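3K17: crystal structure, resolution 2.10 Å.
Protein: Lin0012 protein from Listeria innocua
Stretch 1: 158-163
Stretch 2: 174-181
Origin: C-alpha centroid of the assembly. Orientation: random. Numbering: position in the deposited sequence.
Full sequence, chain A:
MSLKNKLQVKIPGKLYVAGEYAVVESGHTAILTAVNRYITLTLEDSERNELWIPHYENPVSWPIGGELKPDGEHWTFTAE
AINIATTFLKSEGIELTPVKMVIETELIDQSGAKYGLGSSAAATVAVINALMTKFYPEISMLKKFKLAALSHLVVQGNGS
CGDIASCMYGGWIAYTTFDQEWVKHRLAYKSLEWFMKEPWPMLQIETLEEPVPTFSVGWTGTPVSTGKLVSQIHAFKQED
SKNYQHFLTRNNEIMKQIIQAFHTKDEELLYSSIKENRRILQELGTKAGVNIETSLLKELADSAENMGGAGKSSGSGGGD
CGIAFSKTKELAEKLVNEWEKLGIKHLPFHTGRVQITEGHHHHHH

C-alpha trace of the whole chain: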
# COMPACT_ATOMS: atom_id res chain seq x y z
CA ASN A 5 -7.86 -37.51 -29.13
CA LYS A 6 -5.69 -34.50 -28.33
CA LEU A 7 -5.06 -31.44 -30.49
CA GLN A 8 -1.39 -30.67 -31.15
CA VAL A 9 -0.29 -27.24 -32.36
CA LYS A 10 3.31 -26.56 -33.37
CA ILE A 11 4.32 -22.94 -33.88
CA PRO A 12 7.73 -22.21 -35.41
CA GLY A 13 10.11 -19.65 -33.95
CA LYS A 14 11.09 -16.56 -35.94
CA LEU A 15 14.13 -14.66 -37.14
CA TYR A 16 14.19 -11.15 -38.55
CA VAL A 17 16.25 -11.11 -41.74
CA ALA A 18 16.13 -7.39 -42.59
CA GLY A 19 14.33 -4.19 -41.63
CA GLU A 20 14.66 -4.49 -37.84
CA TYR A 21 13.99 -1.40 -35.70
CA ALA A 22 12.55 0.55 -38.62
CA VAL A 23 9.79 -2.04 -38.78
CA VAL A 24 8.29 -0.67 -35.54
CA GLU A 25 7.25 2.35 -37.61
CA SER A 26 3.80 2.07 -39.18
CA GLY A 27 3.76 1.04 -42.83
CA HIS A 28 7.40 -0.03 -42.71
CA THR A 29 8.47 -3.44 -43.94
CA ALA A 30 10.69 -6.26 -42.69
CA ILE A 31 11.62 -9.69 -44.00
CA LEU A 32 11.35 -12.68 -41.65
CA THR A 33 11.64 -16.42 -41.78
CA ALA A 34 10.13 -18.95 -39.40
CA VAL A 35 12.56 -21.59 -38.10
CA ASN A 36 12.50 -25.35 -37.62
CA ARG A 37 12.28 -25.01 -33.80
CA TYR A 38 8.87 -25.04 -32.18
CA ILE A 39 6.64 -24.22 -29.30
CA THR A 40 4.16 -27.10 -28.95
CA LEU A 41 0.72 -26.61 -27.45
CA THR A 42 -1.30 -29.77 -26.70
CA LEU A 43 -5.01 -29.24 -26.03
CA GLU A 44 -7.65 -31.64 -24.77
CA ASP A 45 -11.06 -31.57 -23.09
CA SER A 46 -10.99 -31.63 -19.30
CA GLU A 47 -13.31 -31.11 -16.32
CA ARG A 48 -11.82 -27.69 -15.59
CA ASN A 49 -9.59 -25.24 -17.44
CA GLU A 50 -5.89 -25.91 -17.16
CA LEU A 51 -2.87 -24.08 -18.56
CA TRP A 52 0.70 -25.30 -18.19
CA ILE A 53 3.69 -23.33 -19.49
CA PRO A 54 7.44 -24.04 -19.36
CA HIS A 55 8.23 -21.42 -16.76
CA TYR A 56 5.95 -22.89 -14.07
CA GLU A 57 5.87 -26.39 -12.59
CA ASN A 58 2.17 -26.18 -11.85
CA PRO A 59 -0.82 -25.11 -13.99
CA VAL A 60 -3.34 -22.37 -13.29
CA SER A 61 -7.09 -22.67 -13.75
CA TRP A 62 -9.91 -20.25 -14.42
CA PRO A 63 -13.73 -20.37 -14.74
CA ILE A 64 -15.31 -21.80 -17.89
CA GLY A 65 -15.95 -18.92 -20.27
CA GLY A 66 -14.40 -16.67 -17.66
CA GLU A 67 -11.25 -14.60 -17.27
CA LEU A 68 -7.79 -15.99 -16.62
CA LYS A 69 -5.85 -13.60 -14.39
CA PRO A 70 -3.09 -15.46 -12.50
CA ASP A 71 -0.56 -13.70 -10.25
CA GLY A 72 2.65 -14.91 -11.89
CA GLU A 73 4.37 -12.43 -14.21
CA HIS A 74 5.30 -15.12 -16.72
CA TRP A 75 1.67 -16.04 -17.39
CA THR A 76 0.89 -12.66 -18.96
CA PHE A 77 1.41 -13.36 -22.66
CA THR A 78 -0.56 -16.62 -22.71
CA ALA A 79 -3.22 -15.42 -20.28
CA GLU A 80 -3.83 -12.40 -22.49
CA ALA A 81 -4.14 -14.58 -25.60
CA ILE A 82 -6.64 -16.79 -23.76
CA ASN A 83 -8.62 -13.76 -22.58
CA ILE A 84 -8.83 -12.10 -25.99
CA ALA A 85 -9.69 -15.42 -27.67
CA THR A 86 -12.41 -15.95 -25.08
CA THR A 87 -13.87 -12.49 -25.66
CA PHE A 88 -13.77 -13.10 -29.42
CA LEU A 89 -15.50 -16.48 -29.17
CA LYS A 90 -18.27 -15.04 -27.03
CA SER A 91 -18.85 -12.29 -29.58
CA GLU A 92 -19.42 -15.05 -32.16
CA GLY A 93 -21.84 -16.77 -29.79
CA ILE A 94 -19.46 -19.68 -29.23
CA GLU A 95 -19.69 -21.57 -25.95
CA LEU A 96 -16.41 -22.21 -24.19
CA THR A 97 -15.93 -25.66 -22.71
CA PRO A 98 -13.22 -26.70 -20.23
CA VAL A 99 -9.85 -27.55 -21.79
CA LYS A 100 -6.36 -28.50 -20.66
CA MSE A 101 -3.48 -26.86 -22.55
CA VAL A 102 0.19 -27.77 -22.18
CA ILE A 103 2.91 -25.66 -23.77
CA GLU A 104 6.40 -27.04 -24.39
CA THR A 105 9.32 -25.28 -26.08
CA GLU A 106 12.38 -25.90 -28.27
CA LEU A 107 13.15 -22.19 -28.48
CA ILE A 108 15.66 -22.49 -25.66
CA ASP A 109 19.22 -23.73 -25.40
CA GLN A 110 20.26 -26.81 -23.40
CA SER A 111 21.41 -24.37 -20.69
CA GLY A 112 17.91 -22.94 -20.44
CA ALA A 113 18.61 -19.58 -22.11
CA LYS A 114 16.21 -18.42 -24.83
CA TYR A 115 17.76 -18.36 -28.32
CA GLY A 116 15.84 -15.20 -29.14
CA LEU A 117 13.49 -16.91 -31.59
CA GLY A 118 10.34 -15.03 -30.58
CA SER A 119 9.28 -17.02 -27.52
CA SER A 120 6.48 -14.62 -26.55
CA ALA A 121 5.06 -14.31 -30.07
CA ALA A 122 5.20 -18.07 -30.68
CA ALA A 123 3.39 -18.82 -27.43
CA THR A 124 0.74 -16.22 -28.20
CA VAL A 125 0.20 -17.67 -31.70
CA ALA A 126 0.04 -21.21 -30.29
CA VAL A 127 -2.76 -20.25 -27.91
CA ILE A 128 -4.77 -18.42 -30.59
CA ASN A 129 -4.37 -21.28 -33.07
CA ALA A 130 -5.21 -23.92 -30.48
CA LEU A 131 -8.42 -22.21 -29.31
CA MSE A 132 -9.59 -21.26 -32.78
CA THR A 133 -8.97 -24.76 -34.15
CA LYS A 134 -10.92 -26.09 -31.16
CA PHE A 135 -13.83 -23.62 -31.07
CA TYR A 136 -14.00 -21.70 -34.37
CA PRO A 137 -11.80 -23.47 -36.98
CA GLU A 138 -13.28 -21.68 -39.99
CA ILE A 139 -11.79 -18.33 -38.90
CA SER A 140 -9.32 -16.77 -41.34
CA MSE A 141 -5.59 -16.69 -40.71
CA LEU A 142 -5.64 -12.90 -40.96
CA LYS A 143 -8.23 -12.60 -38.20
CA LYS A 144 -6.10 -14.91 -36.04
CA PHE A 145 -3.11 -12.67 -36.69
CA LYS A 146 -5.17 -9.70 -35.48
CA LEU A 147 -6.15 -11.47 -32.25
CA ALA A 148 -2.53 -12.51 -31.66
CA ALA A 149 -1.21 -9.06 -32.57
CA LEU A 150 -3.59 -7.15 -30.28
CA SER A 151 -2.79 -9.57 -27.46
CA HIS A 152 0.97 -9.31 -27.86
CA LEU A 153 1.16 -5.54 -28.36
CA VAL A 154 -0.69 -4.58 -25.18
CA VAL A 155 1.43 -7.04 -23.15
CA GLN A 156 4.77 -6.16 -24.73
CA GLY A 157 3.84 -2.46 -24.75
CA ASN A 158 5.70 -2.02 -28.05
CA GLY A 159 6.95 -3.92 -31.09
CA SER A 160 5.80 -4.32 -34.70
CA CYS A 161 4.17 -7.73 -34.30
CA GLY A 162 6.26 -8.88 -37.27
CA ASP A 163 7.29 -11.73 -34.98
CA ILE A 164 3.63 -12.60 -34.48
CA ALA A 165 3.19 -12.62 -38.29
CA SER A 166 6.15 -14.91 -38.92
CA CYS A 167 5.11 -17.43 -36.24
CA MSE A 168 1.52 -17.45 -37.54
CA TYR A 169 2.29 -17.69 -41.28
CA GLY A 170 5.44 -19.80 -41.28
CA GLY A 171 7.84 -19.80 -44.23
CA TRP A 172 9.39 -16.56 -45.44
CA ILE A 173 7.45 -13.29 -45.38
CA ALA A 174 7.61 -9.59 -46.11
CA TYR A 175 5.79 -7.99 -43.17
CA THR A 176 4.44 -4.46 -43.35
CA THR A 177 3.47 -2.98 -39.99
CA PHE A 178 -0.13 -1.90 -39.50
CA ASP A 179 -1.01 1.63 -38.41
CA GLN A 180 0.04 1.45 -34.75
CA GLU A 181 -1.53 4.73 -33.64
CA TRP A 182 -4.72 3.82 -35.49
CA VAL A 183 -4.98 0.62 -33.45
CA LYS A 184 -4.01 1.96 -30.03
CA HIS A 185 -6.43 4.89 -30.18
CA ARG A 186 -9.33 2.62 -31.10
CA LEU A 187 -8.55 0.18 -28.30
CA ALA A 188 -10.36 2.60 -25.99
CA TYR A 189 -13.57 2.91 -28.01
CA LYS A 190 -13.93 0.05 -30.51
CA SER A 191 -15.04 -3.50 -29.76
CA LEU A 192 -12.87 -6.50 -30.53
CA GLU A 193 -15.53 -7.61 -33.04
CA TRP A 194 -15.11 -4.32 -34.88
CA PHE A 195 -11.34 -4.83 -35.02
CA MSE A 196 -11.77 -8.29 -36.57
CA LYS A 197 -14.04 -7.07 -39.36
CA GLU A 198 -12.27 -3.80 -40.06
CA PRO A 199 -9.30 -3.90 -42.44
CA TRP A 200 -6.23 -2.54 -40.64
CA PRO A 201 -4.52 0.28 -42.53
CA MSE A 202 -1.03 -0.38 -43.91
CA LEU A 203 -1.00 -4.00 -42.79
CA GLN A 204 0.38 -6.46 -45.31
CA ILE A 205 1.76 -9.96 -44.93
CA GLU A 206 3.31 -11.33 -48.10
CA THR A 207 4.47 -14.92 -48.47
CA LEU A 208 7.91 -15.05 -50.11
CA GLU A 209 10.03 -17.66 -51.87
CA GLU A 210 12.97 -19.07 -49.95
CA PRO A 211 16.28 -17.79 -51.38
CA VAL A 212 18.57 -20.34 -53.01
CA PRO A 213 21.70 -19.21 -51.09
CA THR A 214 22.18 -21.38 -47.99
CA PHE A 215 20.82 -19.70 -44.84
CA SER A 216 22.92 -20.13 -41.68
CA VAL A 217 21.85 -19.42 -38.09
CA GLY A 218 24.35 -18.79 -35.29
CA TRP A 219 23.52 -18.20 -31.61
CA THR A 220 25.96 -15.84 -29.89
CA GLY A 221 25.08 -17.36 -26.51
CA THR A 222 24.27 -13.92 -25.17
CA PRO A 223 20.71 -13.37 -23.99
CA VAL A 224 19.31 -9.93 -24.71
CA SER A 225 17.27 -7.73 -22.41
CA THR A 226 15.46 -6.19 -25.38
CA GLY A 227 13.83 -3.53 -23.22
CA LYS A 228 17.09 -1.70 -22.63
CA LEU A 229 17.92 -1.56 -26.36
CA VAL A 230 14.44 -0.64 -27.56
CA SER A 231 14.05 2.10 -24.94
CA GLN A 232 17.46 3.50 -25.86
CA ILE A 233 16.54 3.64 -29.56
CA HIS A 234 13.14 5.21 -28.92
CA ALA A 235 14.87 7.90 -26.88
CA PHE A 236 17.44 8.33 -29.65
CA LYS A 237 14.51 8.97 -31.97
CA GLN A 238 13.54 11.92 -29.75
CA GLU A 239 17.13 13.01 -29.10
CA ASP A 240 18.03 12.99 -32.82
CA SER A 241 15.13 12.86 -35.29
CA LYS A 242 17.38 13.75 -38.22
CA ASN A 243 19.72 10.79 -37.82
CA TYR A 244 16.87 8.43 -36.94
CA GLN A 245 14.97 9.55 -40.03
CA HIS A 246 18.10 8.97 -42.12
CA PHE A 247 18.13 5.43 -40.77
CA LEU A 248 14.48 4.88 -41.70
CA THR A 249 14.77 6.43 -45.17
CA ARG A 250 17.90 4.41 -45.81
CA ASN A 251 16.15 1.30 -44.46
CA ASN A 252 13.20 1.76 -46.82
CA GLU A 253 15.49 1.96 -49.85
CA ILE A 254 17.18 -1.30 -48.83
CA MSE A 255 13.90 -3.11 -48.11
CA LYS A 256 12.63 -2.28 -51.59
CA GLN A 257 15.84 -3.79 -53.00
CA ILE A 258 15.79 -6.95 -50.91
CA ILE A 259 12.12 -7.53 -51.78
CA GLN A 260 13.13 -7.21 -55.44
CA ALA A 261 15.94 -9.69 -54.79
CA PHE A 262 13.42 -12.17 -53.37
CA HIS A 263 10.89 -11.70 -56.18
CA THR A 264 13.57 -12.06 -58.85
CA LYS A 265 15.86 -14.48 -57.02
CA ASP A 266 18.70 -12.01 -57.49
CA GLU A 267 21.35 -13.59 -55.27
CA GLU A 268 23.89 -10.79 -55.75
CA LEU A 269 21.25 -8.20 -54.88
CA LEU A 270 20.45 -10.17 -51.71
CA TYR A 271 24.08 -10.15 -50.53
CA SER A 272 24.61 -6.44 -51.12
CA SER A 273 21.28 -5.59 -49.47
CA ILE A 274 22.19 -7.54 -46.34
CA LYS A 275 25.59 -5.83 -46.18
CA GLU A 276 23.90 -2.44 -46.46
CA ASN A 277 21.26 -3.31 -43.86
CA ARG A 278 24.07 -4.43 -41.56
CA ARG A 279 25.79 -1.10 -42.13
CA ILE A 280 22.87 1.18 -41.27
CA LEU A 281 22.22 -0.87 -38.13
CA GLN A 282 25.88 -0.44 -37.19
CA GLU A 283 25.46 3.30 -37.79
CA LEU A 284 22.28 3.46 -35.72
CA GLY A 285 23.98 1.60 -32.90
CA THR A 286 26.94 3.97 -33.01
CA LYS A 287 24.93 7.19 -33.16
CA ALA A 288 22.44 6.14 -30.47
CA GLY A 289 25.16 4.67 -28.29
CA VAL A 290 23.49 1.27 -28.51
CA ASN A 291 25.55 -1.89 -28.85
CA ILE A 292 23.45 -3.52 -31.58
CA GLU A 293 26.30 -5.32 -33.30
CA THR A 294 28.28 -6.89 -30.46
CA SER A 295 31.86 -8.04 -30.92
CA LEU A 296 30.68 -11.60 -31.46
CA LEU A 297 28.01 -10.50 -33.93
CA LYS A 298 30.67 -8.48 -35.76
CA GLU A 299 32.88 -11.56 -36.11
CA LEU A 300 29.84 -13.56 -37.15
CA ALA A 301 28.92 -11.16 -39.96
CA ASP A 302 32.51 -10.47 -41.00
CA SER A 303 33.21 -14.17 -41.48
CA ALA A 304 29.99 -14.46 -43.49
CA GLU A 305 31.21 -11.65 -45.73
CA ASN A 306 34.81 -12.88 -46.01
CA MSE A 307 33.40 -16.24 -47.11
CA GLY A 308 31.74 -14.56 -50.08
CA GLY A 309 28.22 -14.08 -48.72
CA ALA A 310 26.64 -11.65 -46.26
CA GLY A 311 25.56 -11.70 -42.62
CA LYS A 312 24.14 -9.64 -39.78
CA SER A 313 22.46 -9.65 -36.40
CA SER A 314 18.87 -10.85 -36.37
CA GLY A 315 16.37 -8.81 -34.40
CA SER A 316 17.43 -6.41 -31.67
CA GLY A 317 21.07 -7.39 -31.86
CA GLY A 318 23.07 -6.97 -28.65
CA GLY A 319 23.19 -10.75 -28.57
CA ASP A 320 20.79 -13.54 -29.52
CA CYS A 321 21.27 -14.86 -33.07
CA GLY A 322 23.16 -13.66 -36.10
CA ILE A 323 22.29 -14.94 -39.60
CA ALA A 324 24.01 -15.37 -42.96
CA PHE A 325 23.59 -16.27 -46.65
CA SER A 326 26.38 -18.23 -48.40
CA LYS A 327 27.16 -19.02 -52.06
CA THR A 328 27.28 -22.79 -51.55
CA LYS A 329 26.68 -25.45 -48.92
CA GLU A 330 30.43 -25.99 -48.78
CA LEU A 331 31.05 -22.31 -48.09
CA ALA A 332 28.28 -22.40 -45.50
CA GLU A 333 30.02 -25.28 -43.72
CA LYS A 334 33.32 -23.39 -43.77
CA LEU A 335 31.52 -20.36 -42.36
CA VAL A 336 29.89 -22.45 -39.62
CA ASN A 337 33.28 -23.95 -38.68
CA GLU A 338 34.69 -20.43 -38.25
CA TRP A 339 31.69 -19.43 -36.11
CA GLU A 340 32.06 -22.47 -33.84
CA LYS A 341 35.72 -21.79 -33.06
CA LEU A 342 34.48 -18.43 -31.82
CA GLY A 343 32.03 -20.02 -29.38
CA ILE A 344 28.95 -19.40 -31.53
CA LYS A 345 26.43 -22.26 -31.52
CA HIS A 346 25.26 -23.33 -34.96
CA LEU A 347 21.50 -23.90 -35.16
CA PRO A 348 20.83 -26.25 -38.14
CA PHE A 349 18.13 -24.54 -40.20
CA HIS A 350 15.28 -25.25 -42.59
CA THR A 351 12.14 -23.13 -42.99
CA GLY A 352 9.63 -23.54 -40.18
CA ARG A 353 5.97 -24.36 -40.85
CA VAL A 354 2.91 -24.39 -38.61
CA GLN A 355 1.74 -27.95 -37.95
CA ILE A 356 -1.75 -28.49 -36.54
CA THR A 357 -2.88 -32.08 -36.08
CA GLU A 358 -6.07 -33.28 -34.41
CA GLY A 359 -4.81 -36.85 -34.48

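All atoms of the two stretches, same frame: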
# COMPACT_ATOMS: atom_id res chain seq x y z
N ASN A 158 5.02 -2.55 -26.87
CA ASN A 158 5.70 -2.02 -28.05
C ASN A 158 5.98 -3.18 -29.00
O ASN A 158 5.60 -4.32 -28.73
CB ASN A 158 7.01 -1.32 -27.67
CG ASN A 158 7.92 -2.20 -26.84
OD1 ASN A 158 8.20 -3.33 -27.20
ND2 ASN A 158 8.40 -1.67 -25.73
N GLY A 159 6.65 -2.89 -30.12
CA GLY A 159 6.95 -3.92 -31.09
C GLY A 159 6.06 -3.81 -32.32
O GLY A 159 4.97 -3.23 -32.26
N SER A 160 6.52 -4.37 -33.43
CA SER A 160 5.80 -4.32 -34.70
C SER A 160 4.83 -5.46 -34.92
O SER A 160 3.94 -5.36 -35.77
CB SER A 160 6.79 -4.33 -35.86
OG SER A 160 7.44 -5.60 -35.91
N CYS A 161 4.99 -6.54 -34.16
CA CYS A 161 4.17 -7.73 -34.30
C CYS A 161 4.59 -8.50 -35.56
O CYS A 161 3.88 -9.38 -36.02
CB CYS A 161 2.68 -7.39 -34.36
SG CYS A 161 2.01 -6.97 -32.73
N GLY A 162 5.75 -8.16 -36.11
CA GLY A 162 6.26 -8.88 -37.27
C GLY A 162 6.60 -10.29 -36.81
O GLY A 162 6.52 -11.25 -37.58
N ASP A 163 6.97 -10.42 -35.53
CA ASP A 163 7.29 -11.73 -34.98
C ASP A 163 6.01 -12.56 -34.92
O ASP A 163 6.03 -13.74 -35.21
CB ASP A 163 7.93 -11.61 -33.58
CG ASP A 163 7.17 -10.68 -32.64
OD1 ASP A 163 6.15 -10.07 -33.04
OD2 ASP A 163 7.61 -10.57 -31.48
N ALA A 174 7.29 -11.00 -46.06
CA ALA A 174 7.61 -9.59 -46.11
C ALA A 174 6.47 -9.06 -45.24
O ALA A 174 5.29 -9.19 -45.60
CB ALA A 174 7.49 -9.06 -47.52
N TYR A 175 6.81 -8.51 -44.08
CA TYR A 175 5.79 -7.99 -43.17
C TYR A 175 5.76 -6.47 -43.16
O TYR A 175 6.79 -5.83 -42.95
CB TYR A 175 6.07 -8.49 -41.75
CG TYR A 175 5.14 -7.89 -40.72
CD1 TYR A 175 3.81 -8.30 -40.64
CD2 TYR A 175 5.57 -6.87 -39.86
CE1 TYR A 175 2.93 -7.72 -39.72
CE2 TYR A 175 4.69 -6.29 -38.94
CZ TYR A 175 3.37 -6.72 -38.88
OH TYR A 175 2.50 -6.16 -37.97
N THR A 176 4.58 -5.90 -43.37
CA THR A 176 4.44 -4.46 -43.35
C THR A 176 3.53 -4.07 -42.19
O THR A 176 2.33 -4.35 -42.18
CB THR A 176 3.85 -3.93 -44.67
OG1 THR A 176 4.72 -4.30 -45.75
CG2 THR A 176 3.73 -2.41 -44.62
N THR A 177 4.14 -3.40 -41.21
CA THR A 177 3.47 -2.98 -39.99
C THR A 177 2.20 -2.18 -40.17
O THR A 177 2.16 -1.21 -40.93
CB THR A 177 4.45 -2.18 -39.11
OG1 THR A 177 5.70 -2.88 -39.03
CG2 THR A 177 3.88 -1.98 -37.71
N PHE A 178 1.15 -2.58 -39.46
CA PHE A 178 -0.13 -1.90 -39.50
C PHE A 178 -0.00 -0.53 -38.85
O PHE A 178 1.02 -0.23 -38.22
CB PHE A 178 -1.19 -2.74 -38.77
CG PHE A 178 -0.82 -3.07 -37.34
CD1 PHE A 178 -0.99 -2.12 -36.33
CD2 PHE A 178 -0.31 -4.32 -37.01
CE1 PHE A 178 -0.66 -2.43 -35.00
CE2 PHE A 178 0.03 -4.63 -35.69
CZ PHE A 178 -0.15 -3.68 -34.69
N ASP A 179 -1.03 0.30 -38.99
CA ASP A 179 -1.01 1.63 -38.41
C ASP A 179 -1.17 1.53 -36.89
O ASP A 179 -2.28 1.43 -36.37
CB ASP A 179 -2.15 2.47 -38.99
CG ASP A 179 -2.02 3.94 -38.66
OD1 ASP A 179 -1.56 4.27 -37.54
OD2 ASP A 179 -2.38 4.78 -39.52
N GLN A 180 -0.03 1.57 -36.20
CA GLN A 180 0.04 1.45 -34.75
C GLN A 180 -0.85 2.41 -33.98
O GLN A 180 -1.61 2.00 -33.10
CB GLN A 180 1.49 1.65 -34.31
CG GLN A 180 2.46 0.61 -34.85
CD GLN A 180 2.80 -0.46 -33.83
OE1 GLN A 180 1.92 -1.02 -33.20
NE2 GLN A 180 4.09 -0.75 -33.68
N GLU A 181 -0.75 3.70 -34.30
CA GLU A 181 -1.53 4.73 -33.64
C GLU A 181 -3.02 4.51 -33.89
O GLU A 181 -3.85 4.72 -33.01
CB GLU A 181 -1.10 6.10 -34.15
CG GLU A 181 -1.23 7.21 -33.14
CD GLU A 181 -0.84 8.56 -33.71
OE1 GLU A 181 -1.47 9.00 -34.70
OE2 GLU A 181 0.10 9.19 -33.17

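Two side chains of the second stretch reach consecutive backbone carbonyls of the first, and their conformations place a donor at each. Tyr-175, in a strand, points its CA-to-CB bond toward the loop; with chi1 at 175° (t) and chi2 at 74°, the ring extends until its hydroxyl donates to a carbonyl, Tyr-175 OH to Ser-160 O at 2.7 Å. That oxygen lies near the ring plane, as expected for a phenolic donor.

The same ring offers a face to Gly-162. Gly-162 CA sits 3.6 Å from the centroid of the Tyr-175 ring, 23° off the normal, a CH-pi contact. An ideal CB on Gly-162 would fall 3.0 Å from Tyr-175 CD2, so the close packing relies on the absent side chain.

Gln-180 also points toward the loop. Chi1 is m (-62°), but chi2, at -101°, lies between wells; in this conformation Gln-180 NE2 donates to Gly-159 O at 3.0 Å with an N-H...O angle of 161°. Gln-180 OE1 is buried without a partner.

Ser-160, chi1 p (68°), turns its hydroxyl toward the chain ahead, where Gly-162 N donates to Ser-160 OG at 3.1 Å (angle 152°). Phe-178, also p (56°), starts sideways, yet its ring end approaches: Cys-161 CB lies 4.1 Å from Phe-178 CE2, at the ring edge.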